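Local coordinates for protein amidohydrolase (Brucella melitensis biovar Abortus, PDB 4F0L) that probably acts as a metal-dependent deaminase of the amidohydrolase superfamily, with an iron(III) ion bound in its TIM-barrel active site, at residues D394-D399 / A421-V426; V56-M61 / A367-A372; P237-V242 / I378-P383. All blocks are in the same frame, centred on the assembly; numbering follows the deposited sequence.

How the contacts relate
Strand 56-66 opens contact 2 early in the chain, and strand 238-242 opens contact 3 before contact 2 has closed. Helix 364-379 then closes both: residues 367-372 return to the strand segment 56-61, and residues 378-383, at the C-terminal end of the helix and just beyond, reach strand 238-242. Contacts 2 and 3 therefore cross, and one helix ties the strand that leads into the barrel to barrel strand 238-242. Contact 1 follows in series, a short loop from strand 395-399 through helix 408-417 to strand 422-428. It touches contact 2 through two probable backbone hydrogen bonds, Val396 N to Val58 O and Leu398 N to Val56 O, whereas contact 3 lies apart, beside the iron.

Contact 1: residues D394-D399 / A421-V426; sequences DFVSLD and AHVCDV
Four hydrogen bonds hold the antiparallel strands 395-399 and 422-426 together, three of them purely between backbones. Ser397 N donates a hydrogen bond to Asp425 O at 2.8 Å, while Ser397 O accepts one from Cys424 N at 2.7 Å; both donors lie in the plane of the carbonyl they approach. Asp399 N meets His422 O almost along the C=O axis. Two consecutive residues, Cys424 and Asp425, thus face the single Ser397, which makes a classic beta bulge and shifts the register by one between Val396 and Leu398.

The fourth bond belongs to the side chain. With chi1 at 71°, Ser397 OG sits between its own backbone N and carbonyl carbon; this short hydroxyl side chain can therefore accept a hydrogen bond from Asp425 N, which the bulge brings opposite it, at 3.0 Å. OG is also hydrogen-bonded to Gln54 OE1, and Gln54 NE2 binds Asp425 OD2. That buried carboxylate also forms a salt bridge with Lys432 and receives the amide of Gly436 on OD1, which would probably offset its charge.

Apolar contacts gather on the other face. Val396 CG1, anti to its backbone N, meets Val423 CG1 at 4.0 Å with the two side chains crossing at about a right angle, and Val396 CG2 lies 4.3 Å from Val426 CG1. Branched valines fit extended strands and form this apolar face.

The bulged pair belongs to the antiparallel part of a mixed sheet, beyond the barrel strands. Strand 395-399 is bonded on one edge to strand 56-66, which runs on into the barrel, and on the other to strand 422-428, which pairs in turn with strand 431-435. The connecting helix 408-417 lies against Leu398, Ala421 and Val423, chiefly through Trp415.

Contact 2: residues V56-M61 / A367-A372; sequences VVVAGM and ALFDGA
A buried, largely apolar strand-to-helix contact joins residues 56-61 of strand 56-66 to residues 367-372 of helix 364-379. Phe369 and Met61 carry the contact. Phe369 CG is anti to the backbone N (chi1 -177°), which carries the ring off the helix to the strand. The tip of the ring, CZ, lies 3.7 Å from Val58 CG2, the two side chains crossing obliquely. CZ also comes within 3.5 Å of Ala59 O, which sits at the ring edge near its plane, where the weakly positive C-H groups suit a carbonyl oxygen. Strand 56-66 passes from the sheet shared with strand 395-399 into the TIM barrel of the amidohydrolase family, its later part carrying the iron ligand His65; the side chain of Met61 is about 11 Å from that of His65. Met61 leaves the strand with CG anti to its N, then folds over at chi2 68° and chi3 70°, so that it slides past Phe369 in the opposite direction. Its flexible thioether fits both neighbours: CE lies 3.6 Å from Phe369 CE1, and SD lies 3.7 Å from Ala372 CB, a methyl short enough for the sulfur to approach the helix backbone. Leu20 borders Phe369, and Ile336 borders Met61.

Contact 3: residues P237-V242 / I378-P383; sequences PVHIHV and IAMGRP. With FE (Fe (III) ion), chain E.
A Schellman motif, closing the C-terminal end of helix 364-379 at Gly381, meets a strand of the TIM barrel. Gly381 has a positive phi of 77°, easy for glycine, and its N bonds to Ile378 O, one of two bonds back into the last turn. His239, on strand 238-242, turns its ring edge-on to this helix end: NE2 donates to Ala379 O at 2.9 Å, with the oxygen in the ring plane. The bond is straight at hydrogen (163°), but the donor stands 34° above the carbonyl plane and is not aimed at a lone pair. An N-H suits the partly negative helix end, which would probably favour the proton on NE2. The side chains of Met380, bent at chi2 and chi3, and His239 cross at about a right angle, with Met380 CE 3.6 Å from His239 CE1. Pro237 sets its rigid apolar ring against the turn, with CG 3.8 Å from Gly381 N. His241 joins His65, His67 and Asp329 around the iron; the side chain of His239 is about 5 Å from that of His65. His241 NE2 binds the metal at 2.4 Å, and two waters complete its shell, water 1 at 2.2 Å from the iron.

Contact 1: residues D394-D399 / A421-V426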
loop_
_atom_site.group_PDB
_atom_site.type_symbol
_atom_site.label_atom_id
_atom_site.label_comp_id
_atom_site.label_asym_id
_atom_site.label_seq_id
_atom_site.Cartn_x
_atom_site.Cartn_y
_atom_site.Cartn_z
ATOM N N ASP B 394 1.233 -25.657 -7.783
ATOM C CA ASP B 394 1.326 -24.466 -6.953
ATOM C C ASP B 394 0.447 -23.370 -7.579
ATOM O O ASP B 394 0.771 -22.834 -8.646
ATOM C CB ASP B 394 2.772 -23.941 -6.904
ATOM C CG ASP B 394 3.775 -24.937 -6.349
ATOM O OD1 ASP B 394 3.435 -26.091 -6.005
ATOM O OD2 ASP B 394 4.957 -24.558 -6.255
ATOM N N PHE B 395 -0.648 -23.006 -6.921
ATOM C CA PHE B 395 -1.508 -21.998 -7.486
ATOM C C PHE B 395 -2.443 -21.457 -6.424
ATOM O O PHE B 395 -2.426 -21.934 -5.264
ATOM C CB PHE B 395 -2.252 -22.518 -8.735
ATOM C CG PHE B 395 -2.851 -23.873 -8.568
ATOM C CD1 PHE B 395 -4.018 -24.038 -7.860
ATOM C CD2 PHE B 395 -2.216 -25.001 -9.088
ATOM C CE1 PHE B 395 -4.572 -25.297 -7.698
ATOM C CE2 PHE B 395 -2.777 -26.243 -8.930
ATOM C CZ PHE B 395 -3.948 -26.397 -8.232
ATOM N N VAL B 396 -3.191 -20.417 -6.813
ATOM C CA VAL B 396 -3.939 -19.552 -5.900
ATOM C C VAL B 396 -5.346 -19.268 -6.480
ATOM O O VAL B 396 -5.477 -19.000 -7.686
ATOM C CB VAL B 396 -3.187 -18.198 -5.710
ATOM C CG1 VAL B 396 -3.941 -17.217 -4.807
ATOM C CG2 VAL B 396 -1.755 -18.414 -5.176
ATOM N N SER B 397 -6.408 -19.355 -5.644
ATOM C CA SER B 397 -7.715 -18.874 -6.083
ATOM C C SER B 397 -8.011 -17.532 -5.414
ATOM O O SER B 397 -7.586 -17.279 -4.284
ATOM C CB SER B 397 -8.817 -19.869 -5.826
ATOM O OG SER B 397 -9.110 -19.978 -4.439
ATOM N N LEU B 398 -8.700 -16.663 -6.148
ATOM C CA LEU B 398 -8.987 -15.348 -5.680
ATOM C C LEU B 398 -10.456 -15.236 -5.297
ATOM O O LEU B 398 -11.321 -15.729 -6.021
ATOM C CB LEU B 398 -8.629 -14.306 -6.747
ATOM C CG LEU B 398 -7.140 -14.222 -7.111
ATOM C CD1 LEU B 398 -6.956 -13.314 -8.309
ATOM C CD2 LEU B 398 -6.249 -13.728 -5.953
ATOM N N ASP B 399 -10.730 -14.546 -4.188
ATOM C CA ASP B 399 -12.102 -14.224 -3.797
ATOM C C ASP B 399 -12.556 -13.061 -4.676
ATOM O O ASP B 399 -12.026 -11.948 -4.560
ATOM C CB ASP B 399 -12.148 -13.853 -2.311
ATOM C CG ASP B 399 -13.548 -13.470 -1.829
ATOM O OD1 ASP B 399 -14.359 -12.964 -2.591
ATOM O OD2 ASP B 399 -13.853 -13.728 -0.668
ATOM N N ALA B 421 -10.398 -7.655 -4.554
ATOM C CA ALA B 421 -10.298 -9.106 -4.406
ATOM C C ALA B 421 -9.224 -9.384 -3.400
ATOM O O ALA B 421 -8.410 -8.496 -3.132
ATOM C CB ALA B 421 -9.952 -9.785 -5.721
ATOM N N HIS B 422 -9.210 -10.635 -2.915
ATOM C CA HIS B 422 -8.253 -11.148 -1.966
ATOM C C HIS B 422 -7.958 -12.622 -2.244
ATOM O O HIS B 422 -8.722 -13.320 -2.898
ATOM C CB HIS B 422 -8.786 -10.977 -0.541
ATOM C CG HIS B 422 -9.200 -9.563 -0.221
ATOM N ND1 HIS B 422 -10.466 -9.105 -0.410
ATOM C CD2 HIS B 422 -8.451 -8.475 0.251
ATOM C CE1 HIS B 422 -10.521 -7.796 -0.072
ATOM N NE2 HIS B 422 -9.280 -7.414 0.331
ATOM N N VAL B 423 -6.837 -13.102 -1.729
ATOM C CA VAL B 423 -6.472 -14.549 -1.798
ATOM C C VAL B 423 -7.491 -15.424 -1.043
ATOM O O VAL B 423 -7.878 -15.113 0.092
ATOM C CB VAL B 423 -5.053 -14.761 -1.247
ATOM C CG1 VAL B 423 -4.735 -16.251 -1.038
ATOM C CG2 VAL B 423 -4.037 -14.096 -2.155
ATOM N N CYS B 424 -7.972 -16.466 -1.704
ATOM C CA CYS B 424 -8.907 -17.411 -1.098
ATOM C C CYS B 424 -8.173 -18.716 -0.700
ATOM O O CYS B 424 -7.739 -18.868 0.433
ATOM C CB CYS B 424 -10.086 -17.666 -2.027
ATOM S SG CYS B 424 -11.461 -18.491 -1.193
ATOM N N ASP B 425 -7.973 -19.622 -1.661
ATOM C CA ASP B 425 -7.230 -20.860 -1.417
ATOM C C ASP B 425 -5.841 -20.813 -2.026
ATOM O O ASP B 425 -5.603 -20.137 -3.030
ATOM C CB ASP B 425 -8.009 -22.062 -1.964
ATOM C CG ASP B 425 -9.345 -22.259 -1.264
ATOM O OD1 ASP B 425 -9.622 -21.609 -0.243
ATOM O OD2 ASP B 425 -10.156 -23.100 -1.734
ATOM N N VAL B 426 -4.923 -21.565 -1.438
ATOM C CA VAL B 426 -3.580 -21.629 -1.943
ATOM C C VAL B 426 -3.089 -23.065 -1.815
ATOM O O VAL B 426 -3.205 -23.659 -0.747
ATOM C CB VAL B 426 -2.635 -20.700 -1.145
ATOM C CG1 VAL B 426 -1.222 -20.804 -1.701
ATOM C CG2 VAL B 426 -3.150 -19.235 -1.106
#

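Contact 2: residues V56-M61 / A367-A372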
loop_
_atom_site.group_PDB
_atom_site.type_symbol
_atom_site.label_atom_id
_atom_site.label_comp_id
_atom_site.label_asym_id
_atom_site.label_seq_id
_atom_site.Cartn_x
_atom_site.Cartn_y
_atom_site.Cartn_z
ATOM N N VAL B 56 -11.654 -18.168 -9.860
ATOM C CA VAL B 56 -10.531 -17.560 -10.545
ATOM C C VAL B 56 -9.232 -18.111 -9.975
ATOM O O VAL B 56 -8.995 -18.001 -8.789
ATOM C CB VAL B 56 -10.519 -16.042 -10.411
ATOM C CG1 VAL B 56 -9.250 -15.462 -11.044
ATOM C CG2 VAL B 56 -11.773 -15.434 -11.048
ATOM N N VAL B 57 -8.415 -18.727 -10.833
ATOM C CA VAL B 57 -7.165 -19.412 -10.432
ATOM C C VAL B 57 -5.990 -18.800 -11.198
ATOM O O VAL B 57 -6.081 -18.540 -12.406
ATOM C CB VAL B 57 -7.224 -20.931 -10.667
ATOM C CG1 VAL B 57 -5.845 -21.569 -10.467
ATOM C CG2 VAL B 57 -8.255 -21.555 -9.724
ATOM N N VAL B 58 -4.946 -18.482 -10.452
ATOM C CA VAL B 58 -3.715 -17.908 -10.963
ATOM C C VAL B 58 -2.536 -18.676 -10.406
ATOM O O VAL B 58 -2.665 -19.416 -9.432
ATOM C CB VAL B 58 -3.562 -16.402 -10.607
ATOM C CG1 VAL B 58 -4.706 -15.578 -11.229
ATOM C CG2 VAL B 58 -3.491 -16.161 -9.112
ATOM N N ALA B 59 -1.376 -18.490 -11.025
ATOM C CA ALA B 59 -0.151 -19.148 -10.589
ATOM C C ALA B 59 0.256 -18.662 -9.201
ATOM O O ALA B 59 -0.041 -17.538 -8.835
ATOM C CB ALA B 59 0.975 -18.845 -11.575
ATOM N N GLY B 60 0.941 -19.536 -8.462
ATOM C CA GLY B 60 1.600 -19.176 -7.247
ATOM C C GLY B 60 2.770 -18.253 -7.515
ATOM O O GLY B 60 3.471 -18.391 -8.505
ATOM N N MET B 61 2.947 -17.268 -6.632
ATOM C CA MET B 61 3.996 -16.276 -6.788
ATOM C C MET B 61 5.197 -16.668 -5.948
ATOM O O MET B 61 5.072 -16.968 -4.747
ATOM C CB MET B 61 3.477 -14.918 -6.324
ATOM C CG MET B 61 4.449 -13.757 -6.479
ATOM S SD MET B 61 4.776 -13.313 -8.186
ATOM C CE MET B 61 3.148 -12.634 -8.528
ATOM N N ALA B 367 0.355 -7.367 -16.676
ATOM C CA ALA B 367 1.772 -7.357 -17.028
ATOM C C ALA B 367 2.642 -7.591 -15.808
ATOM O O ALA B 367 3.586 -8.364 -15.849
ATOM C CB ALA B 367 2.151 -6.035 -17.699
ATOM N N LEU B 368 2.314 -6.941 -14.701
ATOM C CA LEU B 368 3.131 -7.054 -13.516
ATOM C C LEU B 368 3.014 -8.442 -12.901
ATOM O O LEU B 368 4.018 -9.025 -12.487
ATOM C CB LEU B 368 2.728 -5.992 -12.504
ATOM C CG LEU B 368 3.251 -4.602 -12.870
ATOM C CD1 LEU B 368 2.830 -3.649 -11.781
ATOM C CD2 LEU B 368 4.772 -4.570 -13.069
ATOM N N PHE B 369 1.801 -8.958 -12.850
ATOM C CA PHE B 369 1.571 -10.249 -12.255
ATOM C C PHE B 369 2.243 -11.332 -13.080
ATOM O O PHE B 369 2.975 -12.143 -12.518
ATOM C CB PHE B 369 0.096 -10.584 -12.106
ATOM C CG PHE B 369 -0.132 -11.889 -11.421
ATOM C CD1 PHE B 369 -0.093 -11.979 -10.046
ATOM C CD2 PHE B 369 -0.319 -13.063 -12.164
ATOM C CE1 PHE B 369 -0.290 -13.205 -9.400
ATOM C CE2 PHE B 369 -0.492 -14.275 -11.525
ATOM C CZ PHE B 369 -0.487 -14.344 -10.142
ATOM N N ASP B 370 2.045 -11.333 -14.398
ATOM C CA ASP B 370 2.671 -12.338 -15.241
ATOM C C ASP B 370 4.182 -12.243 -15.110
ATOM O O ASP B 370 4.878 -13.246 -15.024
ATOM C CB ASP B 370 2.331 -12.138 -16.728
ATOM C CG ASP B 370 0.983 -12.680 -17.122
ATOM O OD1 ASP B 370 0.359 -13.510 -16.400
ATOM O OD2 ASP B 370 0.567 -12.314 -18.227
ATOM N N GLY B 371 4.694 -11.030 -15.193
ATOM C CA GLY B 371 6.151 -10.813 -15.168
ATOM C C GLY B 371 6.779 -11.328 -13.884
ATOM O O GLY B 371 7.809 -12.015 -13.907
ATOM N N ALA B 372 6.133 -11.030 -12.755
ATOM C CA ALA B 372 6.708 -11.361 -11.465
ATOM C C ALA B 372 6.673 -12.852 -11.196
ATOM O O ALA B 372 7.616 -13.397 -10.568
ATOM C CB ALA B 372 6.025 -10.578 -10.343
#

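Contact 3: residues P237-V242 / I378-P383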
loop_
_atom_site.group_PDB
_atom_site.type_symbol
_atom_site.label_atom_id
_atom_site.label_comp_id
_atom_site.label_asym_id
_atom_site.label_seq_id
_atom_site.Cartn_x
_atom_site.Cartn_y
_atom_site.Cartn_z
ATOM N N PRO B 237 21.014 -21.528 -8.512
ATOM C CA PRO B 237 21.036 -20.059 -8.460
ATOM C C PRO B 237 22.168 -19.365 -7.690
ATOM O O PRO B 237 22.686 -19.898 -6.712
ATOM C CB PRO B 237 19.684 -19.698 -7.815
ATOM C CG PRO B 237 18.785 -20.850 -8.160
ATOM C CD PRO B 237 19.690 -22.072 -8.169
ATOM N N VAL B 238 22.485 -18.156 -8.140
ATOM C CA VAL B 238 23.340 -17.225 -7.412
ATOM C C VAL B 238 22.558 -15.901 -7.210
ATOM O O VAL B 238 22.095 -15.302 -8.177
ATOM C CB VAL B 238 24.615 -16.930 -8.205
ATOM C CG1 VAL B 238 25.520 -15.917 -7.469
ATOM C CG2 VAL B 238 25.348 -18.227 -8.536
ATOM N N HIS B 239 22.399 -15.481 -5.965
ATOM C CA HIS B 239 21.771 -14.199 -5.625
ATOM C C HIS B 239 22.761 -13.303 -4.935
ATOM O O HIS B 239 23.622 -13.784 -4.181
ATOM C CB HIS B 239 20.585 -14.416 -4.714
ATOM C CG HIS B 239 19.399 -15.014 -5.393
ATOM N ND1 HIS B 239 18.126 -14.614 -5.112
ATOM C CD2 HIS B 239 19.292 -16.038 -6.322
ATOM C CE1 HIS B 239 17.276 -15.295 -5.863
ATOM N NE2 HIS B 239 17.975 -16.173 -6.606
ATOM N N ILE B 240 22.647 -12.005 -5.178
ATOM C CA ILE B 240 23.542 -11.008 -4.578
ATOM C C ILE B 240 22.831 -9.676 -4.478
ATOM O O ILE B 240 22.160 -9.292 -5.416
ATOM C CB ILE B 240 24.839 -10.872 -5.426
ATOM C CG1 ILE B 240 25.805 -9.851 -4.832
ATOM C CG2 ILE B 240 24.527 -10.494 -6.873
ATOM C CD1 ILE B 240 27.249 -10.040 -5.255
ATOM N N HIS B 241 22.999 -8.954 -3.363
ATOM C CA HIS B 241 22.520 -7.566 -3.274
ATOM C C HIS B 241 23.423 -6.714 -4.121
ATOM O O HIS B 241 24.631 -6.754 -3.952
ATOM C CB HIS B 241 22.612 -6.962 -1.849
ATOM C CG HIS B 241 21.655 -7.539 -0.823
ATOM N ND1 HIS B 241 22.082 -8.048 0.363
ATOM C CD2 HIS B 241 20.254 -7.579 -0.785
ATOM C CE1 HIS B 241 21.001 -8.452 1.095
ATOM N NE2 HIS B 241 19.891 -8.166 0.386
ATOM N N VAL B 242 22.874 -5.895 -5.009
ATOM C CA VAL B 242 23.717 -4.956 -5.726
ATOM C C VAL B 242 23.034 -3.596 -6.041
ATOM O O VAL B 242 21.857 -3.525 -6.425
ATOM C CB VAL B 242 24.321 -5.638 -6.993
ATOM C CG1 VAL B 242 23.237 -6.051 -7.969
ATOM C CG2 VAL B 242 25.300 -4.711 -7.652
ATOM N N ILE B 378 12.190 -18.272 -12.364
ATOM C CA ILE B 378 13.543 -18.406 -12.913
ATOM C C ILE B 378 14.603 -18.144 -11.819
ATOM O O ILE B 378 15.506 -18.944 -11.637
ATOM C CB ILE B 378 13.762 -17.496 -14.156
ATOM C CG1 ILE B 378 12.871 -17.948 -15.350
ATOM C CG2 ILE B 378 15.254 -17.420 -14.518
ATOM C CD1 ILE B 378 12.679 -16.885 -16.441
ATOM N N ALA B 379 14.459 -17.042 -11.070
ATOM C CA ALA B 379 15.383 -16.737 -9.950
ATOM C C ALA B 379 15.397 -17.830 -8.896
ATOM O O ALA B 379 16.395 -17.990 -8.163
ATOM C CB ALA B 379 15.017 -15.401 -9.278
ATOM N N MET B 380 14.277 -18.542 -8.757
ATOM C CA MET B 380 14.173 -19.585 -7.727
ATOM C C MET B 380 14.747 -20.934 -8.233
ATOM O O MET B 380 14.763 -21.905 -7.483
ATOM C CB MET B 380 12.726 -19.797 -7.291
ATOM C CG MET B 380 12.076 -18.626 -6.567
ATOM S SD MET B 380 12.799 -18.175 -5.007
ATOM C CE MET B 380 14.257 -17.262 -5.537
ATOM N N GLY B 381 15.199 -20.991 -9.483
ATOM C CA GLY B 381 15.699 -22.232 -10.062
ATOM C C GLY B 381 14.602 -23.201 -10.463
ATOM O O GLY B 381 14.834 -24.405 -10.534
ATOM N N ARG B 382 13.402 -22.682 -10.733
ATOM C CA ARG B 382 12.242 -23.506 -11.015
ATOM C C ARG B 382 11.546 -23.002 -12.302
ATOM O O ARG B 382 10.366 -22.645 -12.276
ATOM C CB ARG B 382 11.257 -23.415 -9.858
ATOM C CG ARG B 382 11.736 -23.978 -8.511
ATOM C CD ARG B 382 11.851 -25.501 -8.518
ATOM N NE ARG B 382 10.573 -26.093 -8.896
ATOM C CZ ARG B 382 10.282 -27.395 -8.865
ATOM N NH1 ARG B 382 11.166 -28.290 -8.434
ATOM N NH2 ARG B 382 9.077 -27.804 -9.252
ATOM N N PRO B 383 12.280 -22.950 -13.420
ATOM C CA PRO B 383 11.697 -22.402 -14.642
ATOM C C PRO B 383 10.575 -23.262 -15.195
ATOM O O PRO B 383 9.742 -22.751 -15.937
ATOM C CB PRO B 383 12.876 -22.345 -15.613
ATOM C CG PRO B 383 13.829 -23.401 -15.107
ATOM C CD PRO B 383 13.704 -23.290 -13.607
HETATM FE FE FE E . 17.761 -8.017 1.382
HETATM O O HOH W 1 17.600 -5.945 0.741
HETATM O O HOH W 2 18.422 -6.694 3.111
#